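PDB 3A72: Exo-arabinanase from Penicillium chrysogenum, which hydrolyses alpha-1,5-linked arabinan from the chain end, probably releasing arabinobiose. Local coordinates for residues D115-A120 with V131-A136; G159-Y164 with N184-W189. All coordinates share one frame; numbering follows the deposited sequence.

Contact 1. Residues D115-A120 with V131-A136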
ATOM      1  N   ASP A 115       6.341  -6.839 -13.499  1.00  4.53           N
ATOM      2  CA  ASP A 115       7.722  -6.710 -13.078  1.00  4.52           C
ATOM      3  C   ASP A 115       7.791  -5.617 -12.024  1.00  4.62           C
ATOM      4  O   ASP A 115       7.716  -4.416 -12.348  1.00  5.17           O
ATOM      5  CB  ASP A 115       8.608  -6.394 -14.262  1.00  5.11           C
ATOM      6  CG  ASP A 115      10.052  -6.292 -13.996  1.00  6.35           C
ATOM      7  OD1 ASP A 115      10.548  -6.517 -12.895  1.00  7.71           O
ATOM      8  OD2 ASP A 115      10.814  -5.983 -14.994  1.00 10.27           O
ATOM      9  N   ILE A 116       7.907  -6.016 -10.770  1.00  4.83           N
ATOM     10  CA  ILE A 116       8.042  -5.066  -9.659  1.00  4.47           C
ATOM     11  C   ILE A 116       9.473  -4.590  -9.660  1.00  4.67           C
ATOM     12  O   ILE A 116      10.408  -5.391  -9.411  1.00  5.53           O
ATOM     13  CB  ILE A 116       7.638  -5.683  -8.321  1.00  4.86           C
ATOM     14  CG1 ILE A 116       6.187  -6.112  -8.332  1.00  5.52           C
ATOM     15  CG2 ILE A 116       7.931  -4.701  -7.203  1.00  5.93           C
ATOM     16  CD1 ILE A 116       5.794  -6.964  -7.132  1.00  6.36           C
ATOM     17  N   VAL A 117       9.640  -3.311  -9.949  1.00  4.98           N
ATOM     18  CA  VAL A 117      10.937  -2.635 -10.065  1.00  5.32           C
ATOM     19  C   VAL A 117      11.075  -1.607  -8.944  1.00  5.03           C
ATOM     20  O   VAL A 117      10.089  -1.130  -8.378  1.00  5.79           O
ATOM     21  CB  VAL A 117      11.096  -2.009 -11.439  1.00  5.88           C
ATOM     22  CG1 VAL A 117      11.176  -3.089 -12.523  1.00  7.75           C
ATOM     23  CG2 VAL A 117      10.047  -0.955 -11.754  1.00  6.96           C
ATOM     24  N   LEU A 118      12.320  -1.283  -8.645  1.00  5.38           N
ATOM     25  CA  LEU A 118      12.715  -0.371  -7.593  1.00  5.35           C
ATOM     26  C   LEU A 118      13.513   0.797  -8.182  1.00  5.63           C
ATOM     27  O   LEU A 118      14.541   0.565  -8.822  1.00  6.25           O
ATOM     28  CB  LEU A 118      13.547  -1.096  -6.499  1.00  5.58           C
ATOM     29  CG  LEU A 118      13.832  -0.273  -5.262  1.00  5.96           C
ATOM     30  CD1 LEU A 118      12.601  -0.022  -4.462  1.00  6.80           C
ATOM     31  CD2 LEU A 118      14.911  -0.972  -4.441  1.00  8.14           C
ATOM     32  N   TYR A 119      13.044   2.013  -7.933  1.00  5.24           N
ATOM     33  CA  TYR A 119      13.671   3.276  -8.281  1.00  5.77           C
ATOM     34  C   TYR A 119      14.036   4.012  -6.991  1.00  5.54           C
ATOM     35  O   TYR A 119      13.403   3.880  -5.951  1.00  6.38           O
ATOM     36  CB  TYR A 119      12.696   4.154  -9.125  1.00  6.21           C
ATOM     37  CG  TYR A 119      12.734   3.743 -10.583  1.00  6.02           C
ATOM     38  CD1 TYR A 119      13.427   4.489 -11.507  1.00  6.84           C
ATOM     39  CD2 TYR A 119      12.109   2.590 -11.048  1.00  7.02           C
ATOM     40  CE1 TYR A 119      13.486   4.136 -12.834  1.00  7.58           C
ATOM     41  CE2 TYR A 119      12.180   2.186 -12.361  1.00  6.93           C
ATOM     42  CZ  TYR A 119      12.870   2.963 -13.264  1.00  6.94           C
ATOM     43  OH  TYR A 119      12.951   2.500 -14.570  1.00  8.15           O
ATOM     44  N   ALA A 120      15.089   4.842  -7.072  1.00  5.80           N
ATOM     45  CA  ALA A 120      15.550   5.620  -5.924  1.00  5.90           C
ATOM     46  C   ALA A 120      15.778   7.064  -6.330  1.00  6.27           C
ATOM     47  O   ALA A 120      16.238   7.384  -7.446  1.00  7.27           O
ATOM     48  CB  ALA A 120      16.830   5.060  -5.374  1.00  7.47           C
ATOM     49  N   VAL A 131      17.133   1.098  -9.781  1.00  6.56           N
ATOM     50  CA  VAL A 131      18.033   0.337  -8.924  1.00  7.75           C
ATOM     51  C   VAL A 131      18.016  -1.136  -9.230  1.00  8.02           C
ATOM     52  O   VAL A 131      19.099  -1.722  -9.478  1.00 10.82           O
ATOM     53  CB  VAL A 131      17.725   0.588  -7.414  1.00  8.69           C
ATOM     54  CG1 VAL A 131      18.731  -0.174  -6.589  1.00 11.00           C
ATOM     55  CG2 VAL A 131      17.753   2.067  -7.062  1.00 11.01           C
ATOM     56  N   SER A 132      16.852  -1.798  -9.211  1.00  6.74           N
ATOM     57  CA  SER A 132      16.821  -3.229  -9.444  1.00  7.54           C
ATOM     58  C   SER A 132      15.393  -3.682  -9.778  1.00  6.97           C
ATOM     59  O   SER A 132      14.413  -3.005  -9.483  1.00  7.18           O
ATOM     60  CB  SER A 132      17.350  -3.973  -8.249  1.00  9.19           C
ATOM     61  OG  SER A 132      16.511  -3.733  -7.180  1.00  9.19           O
ATOM     62  N   HIS A 133      15.344  -4.887 -10.353  1.00  7.47           N
ATOM     63  CA  HIS A 133      14.107  -5.651 -10.363  1.00  7.80           C
ATOM     64  C   HIS A 133      13.986  -6.378  -9.033  1.00  8.75           C
ATOM     65  O   HIS A 133      14.959  -6.950  -8.553  1.00 12.72           O
ATOM     66  CB  HIS A 133      14.148  -6.733 -11.423  1.00 10.74           C
ATOM     67  CG  HIS A 133      14.277  -6.211 -12.810  1.00 10.07           C
ATOM     68  ND1 HIS A 133      15.417  -5.925 -13.578  1.00 11.16           N
ATOM     69  CD2 HIS A 133      13.251  -5.902 -13.582  1.00 11.24           C
ATOM     70  CE1 HIS A 133      15.022  -5.459 -14.777  1.00  9.83           C
ATOM     71  NE2 HIS A 133      13.690  -5.430 -14.804  1.00 13.36           N
ATOM     72  N   ILE A 134      12.787  -6.374  -8.454  1.00  6.84           N
ATOM     73  CA  ILE A 134      12.517  -7.177  -7.237  1.00  6.91           C
ATOM     74  C   ILE A 134      11.995  -8.545  -7.635  1.00  5.90           C
ATOM     75  O   ILE A 134      12.544  -9.571  -7.232  1.00  7.00           O
ATOM     76  CB  ILE A 134      11.524  -6.408  -6.317  1.00  6.54           C
ATOM     77  CG1 ILE A 134      11.994  -4.978  -6.043  1.00  7.69           C
ATOM     78  CG2 ILE A 134      11.322  -7.214  -5.050  1.00  7.40           C
ATOM     79  CD1 ILE A 134      11.214  -4.191  -5.023  1.00  7.82           C
ATOM     80  N   ALA A 135      10.918  -8.569  -8.433  1.00  5.63           N
ATOM     81  CA  ALA A 135      10.222  -9.818  -8.734  1.00  4.90           C
ATOM     82  C   ALA A 135       9.399  -9.616  -9.983  1.00  4.52           C
ATOM     83  O   ALA A 135       8.737  -8.594 -10.103  1.00  5.70           O
ATOM     84  CB  ALA A 135       9.288 -10.198  -7.577  1.00  5.68           C
ATOM     85  N   ALA A 136       9.384 -10.605 -10.874  1.00  4.54           N
ATOM     86  CA  ALA A 136       8.655 -10.513 -12.133  1.00  4.73           C
ATOM     87  C   ALA A 136       7.782 -11.749 -12.304  1.00  4.63           C
ATOM     88  O   ALA A 136       8.072 -12.818 -11.766  1.00  5.98           O
ATOM     89  CB  ALA A 136       9.563 -10.312 -13.306  1.00  5.49           C
TER
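Two classic beta bulges, one facing Ile116 and one facing Leu118, shape the antiparallel hairpin formed by residues 115-120 and 131-136. The carbonyl O of Ile116 accepts from Ile134 N at 2.7 Å and, weakly, from Ala135 N at 3.4 Å, while Ile116 N donates to Ala135 O. The second bulge repeats this pattern: Leu118 O takes Val131 N at 2.8 Å and a weak bond from Ser132 N, and Leu118 N returns a bond to Ser132 O. The extra residues, Val131 and Ile134, share a helix-like psi of -55°. These are the outer two strands of a four-stranded blade in a six-bladed, sialidase-like beta-propeller. Ile134 puts CG1 anti to its carbonyl carbon (chi1 -52°), and its CD1 fits between Ile116 CG2 at 4.0 Å and Leu118 CB at 4.1 Å. Tyr165 and Cys163 of the next blade pack against this apolar face. At the other end of the hairpin Val131 CG2 meets Ala120 CB at 3.6 Å. On the opposite face Asp115 OD2 is hydrogen-bonded to Asn75 ND2, while the fit of this carboxylate beside His133 is doubtful.

Contact 2. Residues G159-Y164 with N184-W189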
ATOM      1  N   GLY A 159      18.942  -2.956   8.912  1.00 10.72           N
ATOM      2  CA  GLY A 159      19.813  -2.762   7.809  1.00 11.05           C
ATOM      3  C   GLY A 159      19.396  -3.467   6.537  1.00  9.45           C
ATOM      4  O   GLY A 159      20.179  -3.498   5.566  1.00 11.03           O
ATOM      5  N   LYS A 160      18.197  -4.013   6.506  1.00  8.35           N
ATOM      6  CA  LYS A 160      17.659  -4.719   5.359  1.00  8.34           C
ATOM      7  C   LYS A 160      16.364  -4.056   4.904  1.00  7.47           C
ATOM      8  O   LYS A 160      15.664  -3.437   5.712  1.00  8.60           O
ATOM      9  CB  LYS A 160      17.339  -6.172   5.736  1.00  9.95           C
ATOM     10  CG  LYS A 160      18.563  -6.955   6.200  1.00 12.16           C
ATOM     11  CD  LYS A 160      18.177  -8.352   6.752  1.00 17.15           C
ATOM     12  CE  LYS A 160      17.580  -8.285   8.166  1.00 21.94           C
ATOM     13  NZ  LYS A 160      17.201  -9.708   8.574  1.00 25.62           N
ATOM     14  N   LEU A 161      16.065  -4.240   3.638  1.00  7.07           N
ATOM     15  CA  LEU A 161      14.779  -3.850   3.110  1.00  6.25           C
ATOM     16  C   LEU A 161      13.986  -5.112   2.717  1.00  5.80           C
ATOM     17  O   LEU A 161      14.539  -5.974   2.012  1.00  6.85           O
ATOM     18  CB  LEU A 161      14.896  -2.933   1.903  1.00  6.62           C
ATOM     19  CG  LEU A 161      13.605  -2.358   1.349  1.00  6.78           C
ATOM     20  CD1 LEU A 161      13.007  -1.372   2.323  1.00  7.64           C
ATOM     21  CD2 LEU A 161      13.808  -1.701   0.005  1.00  8.53           C
ATOM     22  N   ILE A 162      12.765  -5.168   3.205  1.00  5.70           N
ATOM     23  CA  ILE A 162      11.841  -6.223   2.897  1.00  5.36           C
ATOM     24  C   ILE A 162      10.806  -5.688   1.910  1.00  5.30           C
ATOM     25  O   ILE A 162      10.240  -4.604   2.117  1.00  5.82           O
ATOM     26  CB  ILE A 162      11.128  -6.753   4.154  1.00  5.59           C
ATOM     27  CG1 ILE A 162      12.125  -7.172   5.247  1.00  6.59           C
ATOM     28  CG2 ILE A 162      10.185  -7.871   3.844  1.00  5.77           C
ATOM     29  CD1 ILE A 162      11.467  -7.278   6.633  1.00  8.82           C
ATOM     30  N   CYS A 163      10.537  -6.455   0.849  1.00  5.02           N
ATOM     31  CA  CYS A 163       9.423  -6.168  -0.047  1.00  4.90           C
ATOM     32  C   CYS A 163       8.419  -7.327   0.058  1.00  4.75           C
ATOM     33  O   CYS A 163       8.722  -8.445  -0.320  1.00  5.25           O
ATOM     34  CB  CYS A 163       9.872  -6.028  -1.489  1.00  5.19           C
ATOM     35  SG  CYS A 163       8.498  -5.572  -2.585  1.00  6.51           S
ATOM     36  N   TYR A 164       7.273  -7.010   0.642  1.00  4.71           N
ATOM     37  CA  TYR A 164       6.115  -7.925   0.671  1.00  4.57           C
ATOM     38  C   TYR A 164       5.315  -7.709  -0.590  1.00  4.66           C
ATOM     39  O   TYR A 164       5.145  -6.569  -1.028  1.00  5.64           O
ATOM     40  CB  TYR A 164       5.239  -7.635   1.871  1.00  5.03           C
ATOM     41  CG  TYR A 164       5.901  -7.656   3.241  1.00  4.82           C
ATOM     42  CD1 TYR A 164       6.021  -8.813   3.982  1.00  4.88           C
ATOM     43  CD2 TYR A 164       6.394  -6.450   3.792  1.00  5.60           C
ATOM     44  CE1 TYR A 164       6.622  -8.795   5.230  1.00  5.05           C
ATOM     45  CE2 TYR A 164       6.969  -6.429   5.033  1.00  5.40           C
ATOM     46  CZ  TYR A 164       7.094  -7.605   5.766  1.00  5.41           C
ATOM     47  OH  TYR A 164       7.660  -7.528   7.009  1.00  6.85           O
ATOM     48  N   ASN A 184      19.979  -6.605   1.470  1.00 10.52           N
ATOM     49  CA  ASN A 184      20.817  -5.724   2.300  1.00 11.03           C
ATOM     50  C   ASN A 184      21.523  -4.677   1.469  1.00 10.10           C
ATOM     51  O   ASN A 184      22.354  -3.906   1.999  1.00 11.53           O
ATOM     52  CB  ASN A 184      21.750  -6.488   3.187  1.00 14.73           C
ATOM     53  CG  ASN A 184      22.733  -7.301   2.493  1.00 17.24           C
ATOM     54  OD1 ASN A 184      23.062  -6.996   1.383  1.00 17.39           O
ATOM     55  ND2 ASN A 184      23.215  -8.423   3.029  1.00 31.39           N
ATOM     56  N   ASP A 185      21.204  -4.517   0.196  1.00 10.01           N
ATOM     57  CA  ASP A 185      21.900  -3.535  -0.643  1.00 10.19           C
ATOM     58  C   ASP A 185      21.015  -2.870  -1.707  1.00  9.22           C
ATOM     59  O   ASP A 185      21.512  -2.007  -2.445  1.00 10.36           O
ATOM     60  CB  ASP A 185      23.111  -4.153  -1.308  1.00 12.34           C
ATOM     61  CG  ASP A 185      22.843  -5.290  -2.251  1.00 12.78           C
ATOM     62  OD1 ASP A 185      21.664  -5.527  -2.596  1.00 11.66           O
ATOM     63  OD2 ASP A 185      23.831  -5.928  -2.700  1.00 21.85           O
ATOM     64  N   LEU A 186      19.745  -3.136  -1.841  1.00  9.81           N
ATOM     65  CA  LEU A 186      18.730  -2.756  -2.806  1.00  8.35           C
ATOM     66  C   LEU A 186      18.924  -3.347  -4.187  1.00  9.95           C
ATOM     67  O   LEU A 186      18.103  -3.061  -5.084  1.00 11.36           O
ATOM     68  CB  LEU A 186      18.595  -1.248  -2.847  1.00  8.42           C
ATOM     69  CG  LEU A 186      18.324  -0.521  -1.554  1.00  9.03           C
ATOM     70  CD1 LEU A 186      17.853   0.905  -1.852  1.00  9.70           C
ATOM     71  CD2 LEU A 186      17.277  -1.212  -0.713  1.00  9.85           C
ATOM     72  N   LYS A 187      19.992  -4.134  -4.407  1.00 11.56           N
ATOM     73  CA  LYS A 187      20.381  -4.602  -5.693  1.00 14.31           C
ATOM     74  C   LYS A 187      20.207  -6.087  -5.804  1.00 16.15           C
ATOM     75  O   LYS A 187      19.746  -6.541  -6.858  1.00 22.21           O
ATOM     76  CB  LYS A 187      21.868  -4.256  -5.921  1.00 15.25           C
ATOM     77  CG  LYS A 187      22.086  -2.735  -5.969  1.00 18.09           C
ATOM     78  CD  LYS A 187      23.564  -2.506  -5.959  1.00 28.92           C
ATOM     79  CE  LYS A 187      24.029  -1.085  -6.159  1.00 42.97           C
ATOM     80  NZ  LYS A 187      25.525  -1.045  -6.403  1.00 67.88           N
ATOM     81  N   ASN A 188      20.570  -6.799  -4.800  1.00 15.26           N
ATOM     82  CA  ASN A 188      20.523  -8.254  -4.835  1.00 19.57           C
ATOM     83  C   ASN A 188      19.441  -8.668  -3.873  1.00 14.34           C
ATOM     84  O   ASN A 188      19.522  -8.261  -2.715  1.00 15.81           O
ATOM     85  CB  ASN A 188      21.852  -8.866  -4.424  1.00 24.16           C
ATOM     86  CG  ASN A 188      22.915  -8.487  -5.420  1.00 28.95           C
ATOM     87  OD1 ASN A 188      22.906  -9.170  -6.433  1.00 46.89           O
ATOM     88  ND2 ASN A 188      23.766  -7.490  -5.112  1.00 39.90           N
ATOM     89  N   TRP A 189      18.472  -9.444  -4.388  1.00 10.91           N
ATOM     90  CA  TRP A 189      17.361  -9.879  -3.543  1.00  9.92           C
ATOM     91  C   TRP A 189      17.488 -11.396  -3.197  1.00  9.65           C
ATOM     92  O   TRP A 189      17.902 -12.213  -4.014  1.00 10.04           O
ATOM     93  CB  TRP A 189      16.029  -9.622  -4.203  1.00  8.85           C
ATOM     94  CG  TRP A 189      15.786  -8.148  -4.392  1.00  8.21           C
ATOM     95  CD1 TRP A 189      16.219  -7.360  -5.418  1.00  9.54           C
ATOM     96  CD2 TRP A 189      15.040  -7.303  -3.461  1.00  7.42           C
ATOM     97  NE1 TRP A 189      15.766  -6.131  -5.160  1.00  9.66           N
ATOM     98  CE2 TRP A 189      15.053  -6.005  -4.006  1.00  8.50           C
ATOM     99  CE3 TRP A 189      14.364  -7.529  -2.256  1.00  7.16           C
ATOM    100  CZ2 TRP A 189      14.438  -4.930  -3.393  1.00  8.24           C
ATOM    101  CZ3 TRP A 189      13.729  -6.452  -1.631  1.00  7.69           C
ATOM    102  CH2 TRP A 189      13.762  -5.168  -2.190  1.00  8.24           C
TER
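Leu161 and Cys163, on the second strand of a four-stranded propeller blade, meet Leu186 and Trp189 from the loop that leads from the third strand to the fourth. In sialidase-like propellers this is where Asp boxes occur, and the run from Thr183 to Trp189, with Asp185 and a closing tryptophan, resembles a degenerate copy of that motif. No hydrogen bond joins the two segments; the contact is apolar and is made largely by the ends of side chains. Leu161 extends toward the loop with CG anti to its backbone N (chi1 -174°), which brings CD2 against Leu186 CD2 at 3.6 Å. The two leucines cross obliquely, methyl to methyl, and Leu186 CD2 also rests 3.9 Å from Leu161 CB. Trp189 reaches the strand with the far corner of its six-membered ring. There CH2 lies 4.1 Å from Leu161 CD2, while CZ3 comes within 3.9 Å of Cys163 CB, so the indole end is received by two residues that both point from the strand toward the loop. CZ3 also sits 3.8 Å from the backbone O of Leu161. Nearer the start of the strand the contact thins to Gly159 and Lys160 beside Asn184, where the aliphatic CG of the lysine passes the CB of the asparagine; the Lys160 ammonium pairs with Glu246. Asp185 helps hold the turn, as does Thr183 OG1, which bonds Asp185 N and Asn188 O. Asp185 OD1 accepts from Lys187 N, an Asx turn, and from Asn188 N, the first of these arriving from above the carboxylate plane and the second on the syn side. Asp185 OD2 receives Asn188 ND2 at 2.9 Å in a nearly straight bond (168°), with the acceptor only 1° out of the amide plane of Asn188.

Following the chain from the N terminus, strand 114-121 turns into strand 129-137, and contact 1 closes that short hairpin on the outer side of one blade. The chain then enters the next blade, where contact 2 closes a longer loop from strand 160-167, through strand 177-183, to the segment before strand 193-196. The two closures are in series, neither enclosing nor crossing the other, and their centres lie about 11 Å apart. They meet directly at Ser132, whose OG is 2.7 Å from Leu186 O and 3.2 Å from Trp189 NE1, both probable hydrogen bonds. The outermost strand of one blade is thereby tied to the outer loop of its neighbour.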